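Local coordinates for protein free methionine-R-sulfoxide reductase (Saccharomyces cerevisiae, PDB 1F5M) that catalyses the thioredoxin-linked reduction of free L-methionine (R)-S-oxide to methionine, and so takes part in protection against oxidative stress, at residues B[27-32]-B[170-175]; B[43-48]-B[174-179]; B[99-104]-B[147-152]. All coordinates share one frame; numbering follows the deposited sequence.

Contacts 1 and 2 lie side by side, their centres about 9 Å apart, and the centre of contact 3 is about 18 Å from each. Along the chain the segments run 27-32, 43-48, 99-104, 147-152, 170-175, 174-179. Helix 160-176 meets helix 21-36 in contact 1 and, with the tail after it, helix 42-59 in contact 2; Tyr32 joins the two through Ser176. Contact 3 sets helix 99-107 against strand 144-152. Together they sample both faces of the layered GAF architecture: helices 42-59 and 160-176 against one face of the antiparallel sheet, helix 21-36 packed on that pair, and short helix 99-107 over the other face; contacts 1 and 3 lie on opposite sides of the chain's centre.

Contact 1: B[27-32]-B[170-175]; sequences QLLLSY and AKLINK
The ring of Tyr32 reaches across from helix 21-36 and lies along the shoulder of Leu172 on helix 160-176. The two side chains pass each other in opposite directions, so that Tyr32 CE2 stands 4.0 Å from Leu172 CB, near the root of the leucine. The same ring edge faces the backbone, with CE2 3.6 Å from Leu172 O, close to the ring plane. Further out the tyrosine crosses Ile173 at about a right angle: its CZ is 3.8 Å from Ile173 CG1, which approaches the ring obliquely. The torsion that sets CG anti to the backbone N (chi1 174°) sends the ring across to the other helix, and its hydroxyl ends in a hydrogen bond with Ser176 OG, a group also bonded to Leu172 O. Tyrosine suits the place because it offers an apolar flank to two aliphatic residues and a polar tip to Ser176. With an alanine here, Leu172 and Ile173 would probably lose the surface they pack on and the Ser176 hydroxyl its phenol partner.

One turn earlier, Leu29 and Leu172 cross at about a right angle, Leu29 CD2 lying 4.1 Å from Leu172 CD1. That same CD1 rests 3.8 Å from Leu29 O. The axes of the two segments run almost parallel, at 5°, and come no closer than 10.8 Å, a spacing that suits large residues. The near-parallel pairing of the first and last helices, with helix 160-176 lying against the sheet (Ala170 on Ile148), fits the helical layer of this GAF-fold protein.

Contact 2: B[43-48]-B[174-179]; sequences VCNLSN and NKSCVF
Asn45 and Cys177 form the centre of this contact. The sulfur sits against the asparagine stem, with Asn45 CB 3.6 Å from Cys177 SG, and the amide reaches over it: Asn45 ND2 donates a weak hydrogen bond to Cys177 SG, 3.6 Å long with an N-H...S angle of 151°. The stronger partner of ND2 is Gln39 O, which fixes the amide in a buried setting, while Ser176 O is also near, 3.5 Å from Asn45 ND2. A short amide thus satisfies its polar end and still packs by its stem, and cysteine supplies a compact, polarisable neighbour.

Beside this pair, Leu46 touches the rim of Phe179: Leu46 CD1 lies 4.2 Å from Phe179 CE2, near the ring plane. The ring also stacks with Trp42, and the backbone of Val178 is hydrogen-bonded to Val40, so Val178 and Phe179 each have a further partner.

Behind the first shell stands Tyr32, whose side chain packs on both Asn45 and Cys177 and whose hydroxyl holds Ser176 OG. On the side of helix 42-59 facing the second subunit, Ser47 OG gives a 2.8 Å hydrogen bond to Val43 O from 35° out of the carbonyl plane; the Ser47 amide reaches that oxygen from the opposite face. There Val43 meets Val43 of the other chain, and Asn48 OD1 is bonded to Ala90 N of that chain. Helix 42-59 is thus flanked by the subunit interface, by helix 21-36, by the chain's C-terminal tail, and by strand 64-72, whose Phe69 and Val71 pack on Leu46.

Contact 3: B[99-104]-B[147-152]; sequences GVCGTA and VIDIDC
Val147 of the central strand projects toward Cys101 and Ala104 of helix 99-107, and its branches divide the two between them. The bond to CB heads for the helix, and from there the methyls part. CG1, anti to the carbonyl carbon (chi1 -58°), reaches the backbone of the helix, 3.9 Å from Cys101 O, and beyond it the small side chain of the next turn, with Val147 CG1 4.3 Å from Ala104 CB. CG2, lodged between its own backbone N and carbonyl carbon, meets the sulfur instead: Val147 CG2 is 4.1 Å from Cys101 SG. A beta-branched residue suits a strand and gives two separate methyls to cover two helical positions, while alanine keeps the helix close. The axes of the two segments run roughly antiparallel, at 153°, with a closest approach of 9.1 Å.

Two residues along, Asp149 faces the same way, since alternate strand residues share a side. Its CB lies 3.9 Å from Cys101 SG; the carboxylate comes nearer still, but that approach is too short in the model to be interpreted. Asp149, Asp151 and Glu132 bring three acidic groups close together here, and Asp151 is also held by Thr129.

Within the helical segment, Thr103 OG1 gives a 2.7 Å hydrogen bond to Gly99 O from above the carbonyl plane, in addition to the backbone bond from Thr103 N. Gly99 has a positive phi (73°), a conformation that favours glycine.

Val134 of strand 131-138 also packs on Ala104 and Asp149. A short helix is thus packed over the sheet, roughly antiparallel to strand 144-152 and on the face away from helix 160-176; this face is where GAF domains commonly hold their ligand, so the contact probably borders such a pocket here.

Contact 1: B[27-32]-B[170-175]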
loop_
_atom_site.group_PDB
_atom_site.type_symbol
_atom_site.label_atom_id
_atom_site.label_comp_id
_atom_site.label_asym_id
_atom_site.label_seq_id
_atom_site.Cartn_x
_atom_site.Cartn_y
_atom_site.Cartn_z
ATOM N N GLN B 27 7.663 19.240 -2.667
ATOM C CA GLN B 27 7.135 18.962 -1.328
ATOM C C GLN B 27 7.096 17.476 -1.059
ATOM O O GLN B 27 7.175 17.044 0.090
ATOM C CB GLN B 27 5.710 19.491 -1.178
ATOM C CG GLN B 27 5.622 20.810 -0.432
ATOM C CD GLN B 27 4.221 21.411 -0.471
ATOM O OE1 GLN B 27 3.213 20.709 -0.232
ATOM N NE2 GLN B 27 4.143 22.726 -0.769
ATOM N N LEU B 28 6.915 16.692 -2.116
ATOM C CA LEU B 28 6.852 15.249 -1.941
ATOM C C LEU B 28 8.232 14.749 -1.575
ATOM O O LEU B 28 8.364 13.959 -0.650
ATOM C CB LEU B 28 6.352 14.546 -3.216
ATOM C CG LEU B 28 6.197 13.023 -3.135
ATOM C CD1 LEU B 28 5.153 12.606 -4.094
ATOM C CD2 LEU B 28 7.506 12.299 -3.439
ATOM N N LEU B 29 9.263 15.205 -2.284
ATOM C CA LEU B 29 10.644 14.770 -1.988
ATOM C C LEU B 29 10.990 15.110 -0.532
ATOM O O LEU B 29 11.611 14.284 0.174
ATOM C CB LEU B 29 11.640 15.446 -2.946
ATOM C CG LEU B 29 11.552 15.060 -4.444
ATOM C CD1 LEU B 29 12.595 15.864 -5.207
ATOM C CD2 LEU B 29 11.752 13.528 -4.682
ATOM N N LEU B 30 10.581 16.308 -0.074
ATOM C CA LEU B 30 10.846 16.738 1.312
ATOM C C LEU B 30 10.048 15.879 2.303
ATOM O O LEU B 30 10.565 15.517 3.348
ATOM C CB LEU B 30 10.481 18.207 1.512
ATOM C CG LEU B 30 11.384 19.166 0.723
ATOM C CD1 LEU B 30 10.933 20.606 0.936
ATOM C CD2 LEU B 30 12.832 18.967 1.187
ATOM N N SER B 31 8.794 15.561 1.985
ATOM C CA SER B 31 8.004 14.707 2.880
ATOM C C SER B 31 8.623 13.296 2.933
ATOM O O SER B 31 8.706 12.689 3.981
ATOM C CB SER B 31 6.553 14.592 2.400
ATOM O OG SER B 31 5.797 15.789 2.598
ATOM N N TYR B 32 9.034 12.749 1.798
ATOM C CA TYR B 32 9.601 11.415 1.819
ATOM C C TYR B 32 10.837 11.386 2.715
ATOM O O TYR B 32 11.046 10.449 3.480
ATOM C CB TYR B 32 9.977 10.945 0.412
ATOM C CG TYR B 32 10.698 9.631 0.459
ATOM C CD1 TYR B 32 9.987 8.452 0.546
ATOM C CD2 TYR B 32 12.091 9.582 0.582
ATOM C CE1 TYR B 32 10.605 7.262 0.761
ATOM C CE2 TYR B 32 12.740 8.374 0.810
ATOM C CZ TYR B 32 11.968 7.216 0.904
ATOM O OH TYR B 32 12.535 6.021 1.192
ATOM N N ALA B 170 13.796 7.933 -6.413
ATOM C CA ALA B 170 14.372 6.615 -6.435
ATOM C C ALA B 170 15.736 6.671 -5.747
ATOM O O ALA B 170 16.120 5.751 -5.038
ATOM C CB ALA B 170 14.500 6.099 -7.928
ATOM N N LYS B 171 16.478 7.748 -5.965
ATOM C CA LYS B 171 17.788 7.868 -5.322
ATOM C C LYS B 171 17.656 8.026 -3.789
ATOM O O LYS B 171 18.469 7.491 -3.018
ATOM C CB LYS B 171 18.559 9.041 -5.933
ATOM C CG LYS B 171 19.071 8.749 -7.328
ATOM C CD LYS B 171 19.740 9.980 -7.912
ATOM C CE LYS B 171 20.202 9.718 -9.347
ATOM N NZ LYS B 171 19.057 9.266 -10.234
ATOM N N LEU B 172 16.612 8.721 -3.365
ATOM C CA LEU B 172 16.356 8.954 -1.947
ATOM C C LEU B 172 15.916 7.667 -1.267
ATOM O O LEU B 172 16.131 7.473 -0.043
ATOM C CB LEU B 172 15.256 10.025 -1.749
ATOM C CG LEU B 172 15.561 11.488 -2.023
ATOM C CD1 LEU B 172 14.351 12.356 -1.717
ATOM C CD2 LEU B 172 16.747 11.914 -1.183
ATOM N N ILE B 173 15.278 6.801 -2.049
ATOM C CA ILE B 173 14.798 5.520 -1.557
ATOM C C ILE B 173 16.024 4.637 -1.372
ATOM O O ILE B 173 16.189 3.975 -0.330
ATOM C CB ILE B 173 13.812 4.879 -2.585
ATOM C CG1 ILE B 173 12.436 5.533 -2.421
ATOM C CG2 ILE B 173 13.749 3.356 -2.432
ATOM C CD1 ILE B 173 11.421 5.124 -3.439
ATOM N N ASN B 174 16.898 4.636 -2.373
ATOM C CA ASN B 174 18.120 3.825 -2.273
ATOM C C ASN B 174 18.962 4.184 -1.032
ATOM O O ASN B 174 19.504 3.292 -0.353
ATOM C CB ASN B 174 18.998 4.016 -3.493
ATOM C CG ASN B 174 20.357 3.356 -3.329
ATOM O OD1 ASN B 174 21.392 4.014 -3.472
ATOM N ND2 ASN B 174 20.363 2.049 -3.034
ATOM N N LYS B 175 19.088 5.482 -0.753
ATOM C CA LYS B 175 19.895 5.942 0.381
ATOM C C LYS B 175 19.193 5.805 1.711
ATOM O O LYS B 175 19.840 5.838 2.763
ATOM C CB LYS B 175 20.278 7.420 0.222
ATOM C CG LYS B 175 21.020 7.742 -1.062
ATOM C CD LYS B 175 20.551 9.101 -1.601
ATOM C CE LYS B 175 21.272 10.281 -0.951
ATOM N NZ LYS B 175 22.713 10.344 -1.415
#

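Contact 2: B[43-48]-B[174-179]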
loop_
_atom_site.group_PDB
_atom_site.type_symbol
_atom_site.label_atom_id
_atom_site.label_comp_id
_atom_site.label_asym_id
_atom_site.label_seq_id
_atom_site.Cartn_x
_atom_site.Cartn_y
_atom_site.Cartn_z
ATOM N N VAL B 43 9.771 -1.603 3.705
ATOM C CA VAL B 43 8.334 -1.734 3.495
ATOM C C VAL B 43 7.652 -0.489 4.013
ATOM O O VAL B 43 6.764 0.057 3.372
ATOM C CB VAL B 43 7.722 -2.993 4.210
ATOM C CG1 VAL B 43 6.201 -3.030 3.984
ATOM C CG2 VAL B 43 8.327 -4.284 3.629
ATOM N N CYS B 44 8.034 -0.054 5.205
ATOM C CA CYS B 44 7.441 1.131 5.792
ATOM C C CYS B 44 7.646 2.352 4.897
ATOM O O CYS B 44 6.714 3.147 4.661
ATOM C CB CYS B 44 8.080 1.371 7.163
ATOM S SG CYS B 44 7.990 3.032 7.825
ATOM N N ASN B 45 8.879 2.505 4.444
ATOM C CA ASN B 45 9.248 3.633 3.617
ATOM C C ASN B 45 8.563 3.611 2.251
ATOM O O ASN B 45 8.100 4.651 1.797
ATOM C CB ASN B 45 10.766 3.705 3.471
ATOM C CG ASN B 45 11.466 4.084 4.784
ATOM O OD1 ASN B 45 10.871 4.708 5.653
ATOM N ND2 ASN B 45 12.738 3.700 4.924
ATOM N N LEU B 46 8.475 2.450 1.591
ATOM C CA LEU B 46 7.779 2.448 0.301
ATOM C C LEU B 46 6.292 2.532 0.471
ATOM O O LEU B 46 5.613 3.004 -0.417
ATOM C CB LEU B 46 8.102 1.204 -0.551
ATOM C CG LEU B 46 9.535 1.074 -1.020
ATOM C CD1 LEU B 46 9.643 0.056 -2.154
ATOM C CD2 LEU B 46 10.031 2.439 -1.444
ATOM N N SER B 47 5.741 2.084 1.608
ATOM C CA SER B 47 4.308 2.198 1.765
ATOM C C SER B 47 3.904 3.657 1.859
ATOM O O SER B 47 2.928 4.039 1.261
ATOM C CB SER B 47 3.845 1.454 3.022
ATOM O OG SER B 47 4.022 0.061 2.816
ATOM N N ASN B 48 4.605 4.462 2.660
ATOM C CA ASN B 48 4.260 5.882 2.750
ATOM C C ASN B 48 4.595 6.551 1.418
ATOM O O ASN B 48 3.858 7.419 0.938
ATOM C CB ASN B 48 5.014 6.565 3.883
ATOM C CG ASN B 48 4.247 6.458 5.205
ATOM O OD1 ASN B 48 3.039 6.340 5.189
ATOM N ND2 ASN B 48 4.932 6.518 6.314
ATOM N N ASN B 174 16.898 4.636 -2.373
ATOM C CA ASN B 174 18.120 3.825 -2.273
ATOM C C ASN B 174 18.962 4.184 -1.032
ATOM O O ASN B 174 19.504 3.292 -0.353
ATOM C CB ASN B 174 18.998 4.016 -3.493
ATOM C CG ASN B 174 20.357 3.356 -3.329
ATOM O OD1 ASN B 174 21.392 4.014 -3.472
ATOM N ND2 ASN B 174 20.363 2.049 -3.034
ATOM N N LYS B 175 19.088 5.482 -0.753
ATOM C CA LYS B 175 19.895 5.942 0.381
ATOM C C LYS B 175 19.193 5.805 1.711
ATOM O O LYS B 175 19.840 5.838 2.763
ATOM C CB LYS B 175 20.278 7.420 0.222
ATOM C CG LYS B 175 21.020 7.742 -1.062
ATOM C CD LYS B 175 20.551 9.101 -1.601
ATOM C CE LYS B 175 21.272 10.281 -0.951
ATOM N NZ LYS B 175 22.713 10.344 -1.415
ATOM N N SER B 176 17.869 5.687 1.683
ATOM C CA SER B 176 17.105 5.613 2.917
ATOM C C SER B 176 16.630 4.222 3.282
ATOM O O SER B 176 16.216 3.968 4.425
ATOM C CB SER B 176 15.890 6.567 2.830
ATOM O OG SER B 176 14.903 6.107 1.916
ATOM N N CYS B 177 16.659 3.318 2.322
ATOM C CA CYS B 177 16.175 1.982 2.584
ATOM C C CYS B 177 17.264 0.953 2.450
ATOM O O CYS B 177 18.248 1.133 1.724
ATOM C CB CYS B 177 15.058 1.611 1.610
ATOM S SG CYS B 177 13.643 2.737 1.543
ATOM N N VAL B 178 17.073 -0.142 3.165
ATOM C CA VAL B 178 17.978 -1.263 3.107
ATOM C C VAL B 178 17.118 -2.395 2.539
ATOM O O VAL B 178 16.168 -2.872 3.166
ATOM C CB VAL B 178 18.506 -1.647 4.495
ATOM C CG1 VAL B 178 19.191 -3.007 4.425
ATOM C CG2 VAL B 178 19.517 -0.606 4.986
ATOM N N PHE B 179 17.426 -2.805 1.328
ATOM C CA PHE B 179 16.680 -3.881 0.698
ATOM C C PHE B 179 17.349 -5.234 0.971
ATOM O O PHE B 179 16.611 -6.238 1.138
ATOM C CB PHE B 179 16.598 -3.616 -0.799
ATOM C CG PHE B 179 15.681 -2.499 -1.147
ATOM C CD1 PHE B 179 16.167 -1.208 -1.315
ATOM C CD2 PHE B 179 14.314 -2.728 -1.261
ATOM C CE1 PHE B 179 15.297 -0.151 -1.595
ATOM C CE2 PHE B 179 13.426 -1.672 -1.542
ATOM C CZ PHE B 179 13.913 -0.391 -1.710
#

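Contact 3: B[99-104]-B[147-152]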
loop_
_atom_site.group_PDB
_atom_site.type_symbol
_atom_site.label_atom_id
_atom_site.label_comp_id
_atom_site.label_asym_id
_atom_site.label_seq_id
_atom_site.Cartn_x
_atom_site.Cartn_y
_atom_site.Cartn_z
ATOM N N GLY B 99 7.361 -6.671 -20.145
ATOM C CA GLY B 99 6.414 -5.609 -19.843
ATOM C C GLY B 99 7.127 -4.321 -19.493
ATOM O O GLY B 99 8.348 -4.297 -19.377
ATOM N N VAL B 100 6.372 -3.261 -19.273
ATOM C CA VAL B 100 6.971 -1.992 -18.940
ATOM C C VAL B 100 7.818 -2.078 -17.682
ATOM O O VAL B 100 8.970 -1.632 -17.694
ATOM C CB VAL B 100 5.923 -0.877 -18.784
ATOM C CG1 VAL B 100 6.663 0.453 -18.512
ATOM C CG2 VAL B 100 5.064 -0.774 -20.060
ATOM N N CYS B 101 7.272 -2.634 -16.593
ATOM C CA CYS B 101 8.044 -2.767 -15.373
ATOM C C CYS B 101 9.292 -3.634 -15.557
ATOM O O CYS B 101 10.382 -3.264 -15.110
ATOM C CB CYS B 101 7.193 -3.414 -14.235
ATOM S SG CYS B 101 6.027 -2.320 -13.405
ATOM N N GLY B 102 9.125 -4.793 -16.195
ATOM C CA GLY B 102 10.251 -5.697 -16.394
ATOM C C GLY B 102 11.303 -5.090 -17.321
ATOM O O GLY B 102 12.500 -5.365 -17.193
ATOM N N THR B 103 10.888 -4.237 -18.241
ATOM C CA THR B 103 11.896 -3.642 -19.126
ATOM C C THR B 103 12.623 -2.475 -18.424
ATOM O O THR B 103 13.833 -2.231 -18.654
ATOM C CB THR B 103 11.247 -3.260 -20.416
ATOM O OG1 THR B 103 10.591 -4.426 -20.928
ATOM C CG2 THR B 103 12.272 -2.778 -21.442
ATOM N N ALA B 104 11.921 -1.778 -17.529
ATOM C CA ALA B 104 12.595 -0.699 -16.799
ATOM C C ALA B 104 13.689 -1.329 -15.947
ATOM O O ALA B 104 14.727 -0.711 -15.678
ATOM C CB ALA B 104 11.622 0.022 -15.893
ATOM N N VAL B 147 11.352 -1.106 -8.844
ATOM C CA VAL B 147 10.887 -0.030 -9.707
ATOM C C VAL B 147 9.749 0.723 -9.061
ATOM O O VAL B 147 9.074 0.212 -8.147
ATOM C CB VAL B 147 10.344 -0.537 -11.064
ATOM C CG1 VAL B 147 11.408 -1.331 -11.826
ATOM C CG2 VAL B 147 9.110 -1.397 -10.829
ATOM N N ILE B 148 9.583 1.962 -9.506
ATOM C CA ILE B 148 8.490 2.817 -9.086
ATOM C C ILE B 148 7.580 2.751 -10.304
ATOM O O ILE B 148 8.022 3.015 -11.434
ATOM C CB ILE B 148 8.936 4.263 -8.881
ATOM C CG1 ILE B 148 10.110 4.332 -7.896
ATOM C CG2 ILE B 148 7.773 5.069 -8.378
ATOM C CD1 ILE B 148 10.561 5.765 -7.591
ATOM N N ASP B 149 6.317 2.406 -10.069
ATOM C CA ASP B 149 5.348 2.208 -11.144
ATOM C C ASP B 149 4.053 3.019 -10.960
ATOM O O ASP B 149 3.345 2.928 -9.897
ATOM C CB ASP B 149 5.031 0.685 -11.197
ATOM C CG ASP B 149 4.184 0.251 -12.410
ATOM O OD1 ASP B 149 3.997 1.020 -13.378
ATOM O OD2 ASP B 149 3.727 -0.922 -12.416
ATOM N N ILE B 150 3.745 3.844 -11.941
ATOM C CA ILE B 150 2.478 4.607 -11.894
ATOM C C ILE B 150 1.624 4.333 -13.117
ATOM O O ILE B 150 2.132 4.453 -14.268
ATOM C CB ILE B 150 2.750 6.115 -11.830
ATOM C CG1 ILE B 150 3.795 6.409 -10.753
ATOM C CG2 ILE B 150 1.469 6.873 -11.548
ATOM C CD1 ILE B 150 4.055 7.941 -10.533
ATOM N N ASP B 151 0.334 4.006 -12.925
ATOM C CA ASP B 151 -0.562 3.735 -14.081
ATOM C C ASP B 151 -1.542 4.916 -14.194
ATOM O O ASP B 151 -1.942 5.487 -13.172
ATOM C CB ASP B 151 -1.453 2.493 -13.906
ATOM C CG ASP B 151 -0.708 1.193 -14.002
ATOM O OD1 ASP B 151 0.525 1.201 -14.002
ATOM O OD2 ASP B 151 -1.373 0.127 -14.040
ATOM N N CYS B 152 -1.943 5.250 -15.425
ATOM C CA CYS B 152 -2.918 6.326 -15.670
ATOM C C CYS B 152 -4.069 5.833 -16.530
ATOM O O CYS B 152 -3.862 5.063 -17.477
ATOM C CB CYS B 152 -2.212 7.521 -16.367
ATOM S SG CYS B 152 -3.281 8.922 -16.821
#